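Local coordinates for ribokinase, putative (Burkholderia thailandensis, PDB 3B1N), which is a nucleoside kinase of the pfkB (ribokinase-like) family, which probably transfers phosphate from ATP to the ribose of nucleosides such as inosine, at residues 11-16 / 100-105; 53-58 / 83-88; 161-166 / 184-189; 235-240 / 272-277. All coordinates share one frame; numbering follows the deposited sequence.

Interaction 1 of 4, residues 11-16 / 100-105; sequences YDNIMT and SAQAMI. With MZR (5-hydroxy-1-(beta-D-ribofuranosyl)-1H-imidazole-4-carboxamide), chain F.
Asp12 and Ala103 are paired on neighbouring parallel strands and send their side chains to the same side of the sheet, next to the ribose of the bound nucleoside mizoribine. Five backbone hydrogen bonds zip 11-16 to 101-105, with the two strands donating in turn, from Tyr11 N to Ala101 O (3.0 Å) down to Met15 N to Ile105 O (2.7 Å). The side chain of Asp12 can be followed outward from this ladder. Its CB brushes CD1 of Ile105. The first torsion sets CG anti to the carbonyl carbon (chi1 -69°), and CG lies 3.7 Å from Ile105 CD1. Beyond it the carboxylate forks. Asp12 OD1 passes 3.4 Å from the methyl CB of Ala103. Asp12 OD1 accepts a hydrogen bond from mizoribine O2' at 2.7 Å, and Asp12 OD2 accepts one from mizoribine O3' at 2.5 Å. Ala103 CB also approaches mizoribine O2', at 3.8 Å. The side chains of Tyr11, Asn13 and Met104 occupy the other face. There the tyrosine ring carbon CE2 leans on Ser100 CB at 3.9 Å, and both residues are tied by their hydroxyls to Asp74. Met15 and Met104 pack against a second subunit, which also contributes Ser36 to the nucleoside site. The strands belong to the small four-stranded sheet that forms the lid of ribokinase-like enzymes. Each Asp12 oxygen accepts a hydrogen bond from one ribose hydroxyl, so the carboxylate engages the vicinal 2',3'-diol; this is consistent with a preference for ribonucleosides.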
# COMPACT_ATOMS: atom_id res chain seq x y z
N TYR B 11 -8.87 0.95 12.73
CA TYR B 11 -7.77 1.90 12.85
C TYR B 11 -7.00 1.91 11.54
O TYR B 11 -6.65 0.86 11.01
CB TYR B 11 -6.84 1.42 13.98
CG TYR B 11 -7.49 1.53 15.33
CD1 TYR B 11 -7.86 2.77 15.85
CD2 TYR B 11 -7.80 0.40 16.07
CE1 TYR B 11 -8.45 2.88 17.10
CE2 TYR B 11 -8.41 0.48 17.33
CZ TYR B 11 -8.73 1.73 17.84
OH TYR B 11 -9.31 1.85 19.08
N ASP B 12 -6.76 3.13 11.05
CA ASP B 12 -6.13 3.33 9.75
C ASP B 12 -4.68 3.77 9.88
O ASP B 12 -4.39 4.67 10.66
CB ASP B 12 -6.88 4.40 8.94
CG ASP B 12 -8.24 3.97 8.49
OD1 ASP B 12 -8.58 2.78 8.52
OD2 ASP B 12 -8.95 4.86 8.01
N ASN B 13 -3.80 3.15 9.10
CA ASN B 13 -2.41 3.65 8.94
C ASN B 13 -2.31 4.09 7.51
O ASN B 13 -2.37 3.25 6.62
CB ASN B 13 -1.40 2.56 9.31
CG ASN B 13 -1.32 2.39 10.86
OD1 ASN B 13 -1.81 1.43 11.40
ND2 ASN B 13 -0.74 3.38 11.54
N ILE B 14 -2.26 5.41 7.34
CA ILE B 14 -2.35 6.00 6.01
C ILE B 14 -0.97 6.50 5.57
O ILE B 14 -0.32 7.32 6.25
CB ILE B 14 -3.34 7.14 6.01
CG1 ILE B 14 -4.75 6.58 6.35
CG2 ILE B 14 -3.37 7.82 4.61
CD1 ILE B 14 -5.71 7.65 6.82
N MET B 15 -0.60 6.01 4.40
CA MET B 15 0.69 6.35 3.82
C MET B 15 0.41 7.09 2.54
O MET B 15 -0.07 6.50 1.56
CB MET B 15 1.43 5.05 3.57
CG MET B 15 1.90 4.39 4.92
SD MET B 15 2.08 2.62 4.78
CE MET B 15 0.35 2.08 4.96
N THR B 16 0.68 8.39 2.58
CA THR B 16 0.33 9.33 1.53
C THR B 16 1.48 9.50 0.54
O THR B 16 2.52 10.08 0.91
CB THR B 16 0.07 10.77 2.09
OG1 THR B 16 -0.93 10.73 3.11
CG2 THR B 16 -0.45 11.67 0.98
N SER B 100 -9.05 -5.07 17.00
CA SER B 100 -9.89 -4.39 16.03
C SER B 100 -9.29 -4.45 14.64
O SER B 100 -8.07 -4.62 14.47
CB SER B 100 -10.08 -2.93 16.45
OG SER B 100 -10.52 -2.86 17.80
N ALA B 101 -10.16 -4.25 13.64
CA ALA B 101 -9.72 -4.10 12.24
C ALA B 101 -8.64 -3.04 12.09
O ALA B 101 -8.66 -2.01 12.74
CB ALA B 101 -10.91 -3.75 11.33
N GLN B 102 -7.69 -3.31 11.18
CA GLN B 102 -6.59 -2.39 10.91
C GLN B 102 -6.40 -2.30 9.40
O GLN B 102 -6.30 -3.31 8.72
CB GLN B 102 -5.30 -2.88 11.62
CG GLN B 102 -4.07 -2.19 11.13
CD GLN B 102 -3.87 -0.84 11.76
OE1 GLN B 102 -3.74 -0.73 13.00
NE2 GLN B 102 -3.78 0.21 10.92
N ALA B 103 -6.41 -1.08 8.89
CA ALA B 103 -6.19 -0.88 7.44
C ALA B 103 -4.87 -0.21 7.24
O ALA B 103 -4.54 0.77 7.90
CB ALA B 103 -7.31 0.03 6.87
N MET B 104 -4.07 -0.76 6.33
CA MET B 104 -2.82 -0.12 5.93
C MET B 104 -3.09 0.41 4.53
O MET B 104 -3.28 -0.35 3.60
CB MET B 104 -1.66 -1.15 5.94
CG MET B 104 -1.45 -1.87 7.28
SD MET B 104 -0.57 -0.80 8.44
CE MET B 104 0.96 -0.48 7.60
N ILE B 105 -3.24 1.73 4.42
CA ILE B 105 -3.73 2.37 3.21
C ILE B 105 -2.63 3.20 2.53
O ILE B 105 -2.09 4.10 3.13
CB ILE B 105 -4.89 3.34 3.62
CG1 ILE B 105 -5.95 2.57 4.40
CG2 ILE B 105 -5.48 4.10 2.37
CD1 ILE B 105 -7.09 3.52 4.98
N1 MZR F . -13.66 -3.60 4.30
O3 MZR F . -13.64 -1.08 5.50
C4 MZR F . -12.49 -0.98 4.69
C5 MZR F . -11.98 -2.01 3.81
C6 MZR F . -12.56 -3.34 3.62
O6 MZR F . -11.93 -4.09 2.84
N7 MZR F . -10.88 -1.43 3.26
C8 MZR F . -10.75 -0.18 3.77
N9 MZR F . -11.74 0.12 4.66
C1' MZR F . -11.96 1.39 5.36
C2' MZR F . -10.76 2.03 6.04
O2' MZR F . -10.78 1.58 7.39
C3' MZR F . -11.01 3.54 5.81
O3' MZR F . -11.18 4.34 6.99
C4' MZR F . -12.24 3.59 4.95
O4' MZR F . -12.28 2.32 4.33
C5' MZR F . -12.14 4.68 3.91
O5' MZR F . -13.38 4.66 3.17

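Interaction 2 of 4, residues 53-58 / 83-88; sequences IAYALN and DALGLS
Leu85, the last helical residue of 76-85, meets helix 49-59 through both its side chain and its carbonyl. Its CD1 methyl comes up to the edge of the Tyr55 ring, in the ring plane, 3.8 Å from CD1 of the tyrosine and 3.9 Å from CE1. The tyrosine hydroxyl is hydrogen-bonded to the carbonyl of Tyr292. Leu85 O receives the side-chain amide of Asn58, with ND2 at 3.0 Å and an N-H...O angle of 154°. The amide nitrogen stands well above the carbonyl plane, 40° out of it. CG of Asn58 stands anti to its backbone N (chi1 -167°), and the amide beyond it reaches the carbonyl through ND2. The C-terminal end of a helix carries partial negative charge, which may strengthen the bond from the asparagine N-H. Gly86 follows with positive phi in a Schellman motif, and its N makes a weak bond of 3.3 Å back to Asp83 O. That turn ends the helix of the beta-alpha-beta crossover formed by strand 64-71, helix 76-85 and strand 88-95, at the margin of the large sheet. Once the chain has turned, Leu87 directs its side chain back at helix 49-59. Its CD2 methyl does most of the touching: it lies 3.7 Å from Asn58 CB and 3.9 Å from Asn58 CG, beside the aliphatic root of the amide, and 4.1 Å from the CB of Ala54. Leu87 also touches Met82 of the preceding helix 76-85, and Ala54 rests on Ala64 and Met66 of strand 64-71.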
# COMPACT_ATOMS: atom_id res chain seq x y z
N ILE B 53 -18.51 7.51 8.30
CA ILE B 53 -19.81 8.02 7.85
C ILE B 53 -20.55 8.57 9.05
O ILE B 53 -21.16 9.64 8.94
CB ILE B 53 -20.62 6.89 7.14
CG1 ILE B 53 -19.96 6.52 5.81
CG2 ILE B 53 -22.11 7.35 6.94
CD1 ILE B 53 -20.47 5.18 5.27
N ALA B 54 -20.51 7.84 10.18
CA ALA B 54 -21.17 8.36 11.38
C ALA B 54 -20.54 9.66 11.83
O ALA B 54 -21.24 10.55 12.32
CB ALA B 54 -21.13 7.34 12.50
N TYR B 55 -19.21 9.80 11.72
CA TYR B 55 -18.54 11.03 12.17
C TYR B 55 -19.10 12.22 11.35
O TYR B 55 -19.38 13.28 11.93
CB TYR B 55 -17.02 10.88 11.99
CG TYR B 55 -16.25 12.12 12.38
CD1 TYR B 55 -16.00 12.40 13.72
CD2 TYR B 55 -15.80 12.99 11.41
CE1 TYR B 55 -15.33 13.57 14.09
CE2 TYR B 55 -15.10 14.15 11.78
CZ TYR B 55 -14.89 14.42 13.10
OH TYR B 55 -14.21 15.57 13.51
N ALA B 56 -19.23 12.05 10.04
CA ALA B 56 -19.78 13.09 9.17
C ALA B 56 -21.22 13.43 9.53
O ALA B 56 -21.55 14.61 9.67
CB ALA B 56 -19.66 12.69 7.71
N LEU B 57 -22.03 12.40 9.77
CA LEU B 57 -23.44 12.64 10.09
C LEU B 57 -23.51 13.38 11.44
O LEU B 57 -24.32 14.32 11.60
CB LEU B 57 -24.20 11.33 10.05
CG LEU B 57 -25.69 11.49 10.33
CD1 LEU B 57 -26.28 12.47 9.30
CD2 LEU B 57 -26.30 10.11 10.14
N ASN B 58 -22.64 13.02 12.39
CA ASN B 58 -22.57 13.66 13.71
C ASN B 58 -22.14 15.11 13.63
O ASN B 58 -22.67 16.00 14.36
CB ASN B 58 -21.65 12.82 14.62
CG ASN B 58 -21.76 13.21 16.07
OD1 ASN B 58 -22.86 13.12 16.65
ND2 ASN B 58 -20.67 13.65 16.65
N ASP B 83 -17.70 8.30 22.91
CA ASP B 83 -18.30 8.97 24.07
C ASP B 83 -18.06 10.48 24.01
O ASP B 83 -19.02 11.24 24.25
CB ASP B 83 -17.73 8.44 25.39
CG ASP B 83 -18.18 7.04 25.73
OD1 ASP B 83 -17.59 6.48 26.68
OD2 ASP B 83 -19.13 6.49 25.10
N ALA B 84 -16.83 10.90 23.70
CA ALA B 84 -16.46 12.33 23.61
C ALA B 84 -17.27 13.04 22.54
O ALA B 84 -17.63 14.22 22.69
CB ALA B 84 -14.97 12.46 23.32
N LEU B 85 -17.55 12.35 21.46
CA LEU B 85 -18.26 12.99 20.31
C LEU B 85 -19.76 12.95 20.41
O LEU B 85 -20.44 13.65 19.61
CB LEU B 85 -17.84 12.32 18.99
CG LEU B 85 -16.39 12.55 18.57
CD1 LEU B 85 -16.00 11.63 17.42
CD2 LEU B 85 -16.14 14.03 18.20
N GLY B 86 -20.29 12.16 21.34
CA GLY B 86 -21.74 11.91 21.46
C GLY B 86 -22.28 10.88 20.48
O GLY B 86 -23.49 10.86 20.18
N LEU B 87 -21.41 9.97 20.03
CA LEU B 87 -21.82 8.84 19.16
C LEU B 87 -22.23 7.65 20.03
O LEU B 87 -21.44 7.16 20.86
CB LEU B 87 -20.70 8.46 18.18
CG LEU B 87 -20.34 9.46 17.08
CD1 LEU B 87 -19.01 9.18 16.46
CD2 LEU B 87 -21.41 9.35 16.01
N SER B 88 -23.46 7.19 19.83
CA SER B 88 -24.03 6.11 20.64
C SER B 88 -23.23 4.85 20.36
O SER B 88 -22.96 4.56 19.19
CB SER B 88 -25.45 5.79 20.23
OG SER B 88 -25.93 4.74 21.02

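Interaction 3 of 4, residues 161-166 / 184-189; sequences VPFIFD and ELATYI. With NA (sodium ion), chain H.
The beta-alpha-beta unit of strand 163-165, helix 176-185 and strand 188-192 closes where Phe163 O accepts two backbone N-H groups, from Thr187 N and Tyr188 N. The first of these donors lies in the carbonyl plane and the second is tilted from it. Phe163 N turns to the same neighbour and donates to Thr187 OG1 at 2.9 Å, so both its backbone N and O are bonded to 187-188. Regular parallel pairing then takes over with Phe165 N to Tyr188 O, 2.8 Å. Phe163 adopts the crowded position, CG between the backbone N and the carbonyl carbon (chi1 68°), and its ring tip CZ reaches Ala186 CA at 3.5 Å. Ala186 CB meets Phe165 CB at the same separation, 3.5 Å. Ile164 CG1 touches Tyr188 CD1 at 3.7 Å, and both side chains are covered by Ile263 of helix 251-264. Where the helix ends, a sodium ion is bound by Glu184 O (2.4 Å), Ala186 O (2.3 Å) and a water, with the carbonyls of Ile183 and Arg213 completing the site. Adjacent parallel strands joined through a helix are typical of the Rossmann-like central sheet of pfkB-family kinases.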
# COMPACT_ATOMS: atom_id res chain seq x y z
N VAL B 161 -36.73 -0.71 6.06
CA VAL B 161 -35.95 0.52 6.35
C VAL B 161 -35.25 0.94 5.08
O VAL B 161 -34.57 0.10 4.46
CB VAL B 161 -34.92 0.26 7.49
CG1 VAL B 161 -34.01 1.51 7.70
CG2 VAL B 161 -35.59 -0.13 8.79
N PRO B 162 -35.45 2.20 4.61
CA PRO B 162 -34.74 2.64 3.38
C PRO B 162 -33.23 2.65 3.66
O PRO B 162 -32.83 3.04 4.74
CB PRO B 162 -35.25 4.05 3.15
CG PRO B 162 -36.00 4.47 4.36
CD PRO B 162 -36.23 3.28 5.25
N PHE B 163 -32.42 2.16 2.73
CA PHE B 163 -30.98 2.14 3.01
C PHE B 163 -30.19 2.34 1.74
O PHE B 163 -30.57 1.91 0.63
CB PHE B 163 -30.54 0.84 3.75
CG PHE B 163 -30.64 -0.43 2.92
CD1 PHE B 163 -29.52 -0.97 2.30
CD2 PHE B 163 -31.85 -1.09 2.79
CE1 PHE B 163 -29.59 -2.15 1.54
CE2 PHE B 163 -31.95 -2.29 2.06
CZ PHE B 163 -30.83 -2.83 1.43
N ILE B 164 -29.05 3.02 1.90
CA ILE B 164 -28.03 3.08 0.85
C ILE B 164 -27.17 1.81 0.92
O ILE B 164 -26.76 1.44 2.01
CB ILE B 164 -27.09 4.29 1.11
CG1 ILE B 164 -27.86 5.63 1.14
CG2 ILE B 164 -26.00 4.33 -0.03
CD1 ILE B 164 -26.95 6.86 1.35
N PHE B 165 -26.93 1.21 -0.23
CA PHE B 165 -25.98 0.10 -0.36
C PHE B 165 -24.68 0.65 -0.96
O PHE B 165 -24.68 1.21 -2.06
CB PHE B 165 -26.58 -0.98 -1.24
CG PHE B 165 -25.69 -2.17 -1.47
CD1 PHE B 165 -25.10 -2.84 -0.40
CD2 PHE B 165 -25.49 -2.64 -2.75
CE1 PHE B 165 -24.28 -3.97 -0.63
CE2 PHE B 165 -24.66 -3.73 -2.99
CZ PHE B 165 -24.07 -4.39 -1.92
N ASP B 166 -23.58 0.48 -0.23
CA ASP B 166 -22.29 1.01 -0.55
C ASP B 166 -21.30 -0.22 -0.55
O ASP B 166 -20.61 -0.35 0.49
CB ASP B 166 -22.11 2.01 0.63
CG ASP B 166 -20.74 2.62 0.76
OD1 ASP B 166 -20.03 2.73 -0.25
OD2 ASP B 166 -20.40 3.01 1.93
N GLU B 184 -31.08 -5.20 -5.96
CA GLU B 184 -32.55 -5.33 -5.95
C GLU B 184 -33.17 -4.86 -4.61
O GLU B 184 -34.08 -4.04 -4.58
CB GLU B 184 -32.99 -6.77 -6.32
CG GLU B 184 -32.86 -7.10 -7.83
CD GLU B 184 -32.71 -8.60 -8.10
OE1 GLU B 184 -32.48 -8.99 -9.29
OE2 GLU B 184 -32.81 -9.39 -7.12
N LEU B 185 -32.60 -5.29 -3.50
CA LEU B 185 -33.08 -4.93 -2.17
C LEU B 185 -32.83 -3.46 -1.79
O LEU B 185 -33.60 -2.87 -1.04
CB LEU B 185 -32.42 -5.82 -1.12
CG LEU B 185 -32.69 -7.34 -1.20
CD1 LEU B 185 -31.85 -8.03 -0.15
CD2 LEU B 185 -34.19 -7.70 -1.06
N ALA B 186 -31.72 -2.90 -2.27
CA ALA B 186 -31.30 -1.56 -1.82
C ALA B 186 -32.25 -0.46 -2.27
O ALA B 186 -32.79 -0.51 -3.37
CB ALA B 186 -29.89 -1.25 -2.35
N THR B 187 -32.39 0.59 -1.46
CA THR B 187 -33.15 1.79 -1.88
C THR B 187 -32.27 2.70 -2.73
O THR B 187 -32.72 3.31 -3.69
CB THR B 187 -33.62 2.60 -0.67
OG1 THR B 187 -34.07 1.72 0.38
CG2 THR B 187 -34.67 3.63 -1.11
N TYR B 188 -30.99 2.84 -2.34
CA TYR B 188 -30.07 3.67 -3.11
C TYR B 188 -28.74 2.92 -3.22
O TYR B 188 -28.47 2.06 -2.37
CB TYR B 188 -29.83 5.05 -2.43
CG TYR B 188 -31.01 5.64 -1.69
CD1 TYR B 188 -31.23 5.37 -0.35
CD2 TYR B 188 -31.93 6.47 -2.36
CE1 TYR B 188 -32.29 5.93 0.33
CE2 TYR B 188 -33.03 7.00 -1.69
CZ TYR B 188 -33.18 6.73 -0.35
OH TYR B 188 -34.24 7.28 0.36
N ILE B 189 -27.94 3.25 -4.22
CA ILE B 189 -26.56 2.74 -4.25
C ILE B 189 -25.62 3.94 -4.38
O ILE B 189 -25.86 4.88 -5.14
CB ILE B 189 -26.36 1.61 -5.34
CG1 ILE B 189 -24.94 1.03 -5.32
CG2 ILE B 189 -26.76 2.07 -6.76
CD1 ILE B 189 -24.78 -0.16 -6.24
NA NA H . -33.31 -1.87 -5.16
O HOH W 1 -35.65 -1.15 -4.80

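Interaction 4 of 4, residues 235-240 / 272-277; sequences EQIPAV and AGRLAS. With ADP (adenosine-5'-diphosphate), chain G.
Ser277 OG donates a hydrogen bond of 2.7 Å to Pro238 O and accepts a longer one from the ribose O2' of ADP at 3.3 Å. The serine places OG anti to its backbone N (chi1 -177°), between the turn after strand 233-237 and the nucleotide. A water reinforces this meeting: it takes the N-H of Val240, donates to Ser277 O and hydrogen-bonds to ADP O2' at 2.8 Å. Together these bonds link the ribose O2' to helix and turn. One helical turn earlier, Gly273 has no side chain, and Ile237 fills the groove, with CD1 3.8 Å from Gly273 CA and CG2 3.3 Å from Gly273 O. The same CG2 lies 3.7 Å from Ser277 CB. Arg274 runs extended from CG to NE and turns one face of its guanidinium to Pro238, whose CD lies over it, offset toward the rim, 3.6 Å from NH2. At the guanidinium edge, in its plane, a second water bridges NH1 to Glu235 OE1, while NH1 also donates to Ala270 O. Segment 272-277 of helix 269-284 runs at 21° to 235-237 of strand 233-237, the outermost strand of the large sheet. Phe303 and Phe307 of helix 296-307 press on Arg274, and Phe307 also touches Pro238 and Val240.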
# COMPACT_ATOMS: atom_id res chain seq x y z
N GLU B 235 -28.79 14.64 -11.51
CA GLU B 235 -28.15 15.80 -10.93
C GLU B 235 -26.67 15.68 -11.20
O GLU B 235 -26.07 14.65 -10.88
CB GLU B 235 -28.37 15.82 -9.41
CG GLU B 235 -29.81 15.75 -8.98
CD GLU B 235 -30.65 16.79 -9.67
OE1 GLU B 235 -30.24 17.98 -9.74
OE2 GLU B 235 -31.72 16.39 -10.19
N GLN B 236 -26.10 16.72 -11.81
CA GLN B 236 -24.67 16.84 -11.92
C GLN B 236 -24.22 17.68 -10.73
O GLN B 236 -24.45 18.90 -10.68
CB GLN B 236 -24.28 17.53 -13.22
CG GLN B 236 -24.77 16.81 -14.48
CD GLN B 236 -24.04 15.51 -14.75
OE1 GLN B 236 -24.62 14.55 -15.28
NE2 GLN B 236 -22.77 15.45 -14.36
N ILE B 237 -23.58 17.05 -9.76
CA ILE B 237 -23.22 17.73 -8.54
C ILE B 237 -21.79 18.24 -8.70
O ILE B 237 -20.88 17.44 -8.94
CB ILE B 237 -23.23 16.73 -7.35
CG1 ILE B 237 -24.59 16.01 -7.21
CG2 ILE B 237 -22.79 17.44 -6.02
CD1 ILE B 237 -25.79 17.01 -6.99
N PRO B 238 -21.58 19.55 -8.53
CA PRO B 238 -20.20 20.05 -8.63
C PRO B 238 -19.38 19.72 -7.42
O PRO B 238 -19.92 19.66 -6.31
CB PRO B 238 -20.37 21.58 -8.70
CG PRO B 238 -21.79 21.86 -8.32
CD PRO B 238 -22.58 20.59 -8.25
N ALA B 239 -18.06 19.59 -7.61
CA ALA B 239 -17.17 19.62 -6.48
C ALA B 239 -17.11 20.99 -5.82
O ALA B 239 -17.35 22.02 -6.47
CB ALA B 239 -15.74 19.19 -6.91
N VAL B 240 -16.76 21.02 -4.55
CA VAL B 240 -16.41 22.24 -3.85
C VAL B 240 -14.89 22.33 -3.89
O VAL B 240 -14.22 21.36 -3.55
CB VAL B 240 -16.93 22.25 -2.38
CG1 VAL B 240 -16.50 23.47 -1.60
CG2 VAL B 240 -18.43 22.24 -2.40
N ALA B 272 -28.95 17.75 -1.44
CA ALA B 272 -28.33 16.66 -0.66
C ALA B 272 -26.98 16.39 -1.27
O ALA B 272 -26.00 16.18 -0.55
CB ALA B 272 -29.19 15.40 -0.71
N GLY B 273 -26.94 16.35 -2.60
CA GLY B 273 -25.67 16.10 -3.32
C GLY B 273 -24.66 17.18 -3.02
O GLY B 273 -23.48 16.88 -2.81
N ARG B 274 -25.08 18.46 -3.01
CA ARG B 274 -24.11 19.52 -2.79
C ARG B 274 -23.59 19.49 -1.35
O ARG B 274 -22.42 19.79 -1.10
CB ARG B 274 -24.75 20.88 -3.14
CG ARG B 274 -24.77 21.07 -4.63
CD ARG B 274 -25.62 22.30 -4.99
NE ARG B 274 -25.46 22.60 -6.43
CZ ARG B 274 -25.99 21.88 -7.41
NH1 ARG B 274 -26.72 20.78 -7.19
NH2 ARG B 274 -25.78 22.28 -8.69
N LEU B 275 -24.46 19.12 -0.39
CA LEU B 275 -23.98 19.01 0.98
C LEU B 275 -22.92 17.89 1.08
O LEU B 275 -21.91 18.10 1.75
CB LEU B 275 -25.17 18.77 1.95
CG LEU B 275 -24.73 18.63 3.41
CD1 LEU B 275 -24.13 19.93 3.97
CD2 LEU B 275 -25.97 18.23 4.26
N ALA B 276 -23.22 16.75 0.48
CA ALA B 276 -22.30 15.60 0.45
C ALA B 276 -20.95 16.06 -0.16
O ALA B 276 -19.88 15.75 0.37
CB ALA B 276 -22.93 14.51 -0.38
N SER B 277 -21.02 16.75 -1.29
CA SER B 277 -19.85 17.26 -2.02
C SER B 277 -19.03 18.20 -1.13
O SER B 277 -17.78 18.08 -1.02
CB SER B 277 -20.35 17.97 -3.25
OG SER B 277 -19.22 18.40 -3.99
PB ADP G . -13.97 7.72 -2.50
O1B ADP G . -13.12 7.03 -3.56
O2B ADP G . -15.15 6.86 -2.17
O3B ADP G . -13.36 8.29 -1.27
PA ADP G . -14.21 10.13 -4.27
O1A ADP G . -12.69 10.17 -4.45
O2A ADP G . -15.09 9.98 -5.47
O3A ADP G . -14.70 8.98 -3.30
O5' ADP G . -14.47 11.45 -3.47
C5' ADP G . -15.80 11.64 -2.96
C4' ADP G . -16.26 13.09 -2.99
O4' ADP G . -15.36 13.88 -2.18
C3' ADP G . -16.22 13.73 -4.40
O3' ADP G . -17.40 13.41 -5.15
C2' ADP G . -16.01 15.18 -4.03
O2' ADP G . -17.27 15.79 -3.70
C1' ADP G . -15.15 15.14 -2.80
N9 ADP G . -13.72 15.20 -3.20
C8 ADP G . -12.84 14.18 -3.47
N7 ADP G . -11.63 14.69 -3.86
C5 ADP G . -11.77 16.01 -3.92
C6 ADP G . -10.90 17.12 -4.30
N6 ADP G . -9.62 16.83 -4.69
N1 ADP G . -11.37 18.35 -4.24
C2 ADP G . -12.64 18.62 -3.84
N3 ADP G . -13.48 17.65 -3.46
C4 ADP G . -13.12 16.36 -3.51
O HOH W 2 -28.06 19.38 -9.43
O HOH W 3 -16.31 18.37 -3.36

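Overall arrangement
Along the chain, interaction 2 falls between the two halves of interaction 1, and interactions 3 and 4 follow in series. Interaction 1 is in the small lid sheet, its centre about 27 Å from that of interaction 3 and 28 Å from that of interaction 4, on the opposite side of the chain's centre. The other three belong to the large sheet and its helices: 53-58 / 83-88 near one margin, 161-166 / 184-189 inside, 235-240 / 272-277 at the other margin. Interactions 2 and 3 touch lightly, Ile53 against one conformer of Asp166. Nucleoside contacts come from the lid in interaction 1, and ADP contacts from the far margin in interaction 4, consistent with catalysis between the two sheets.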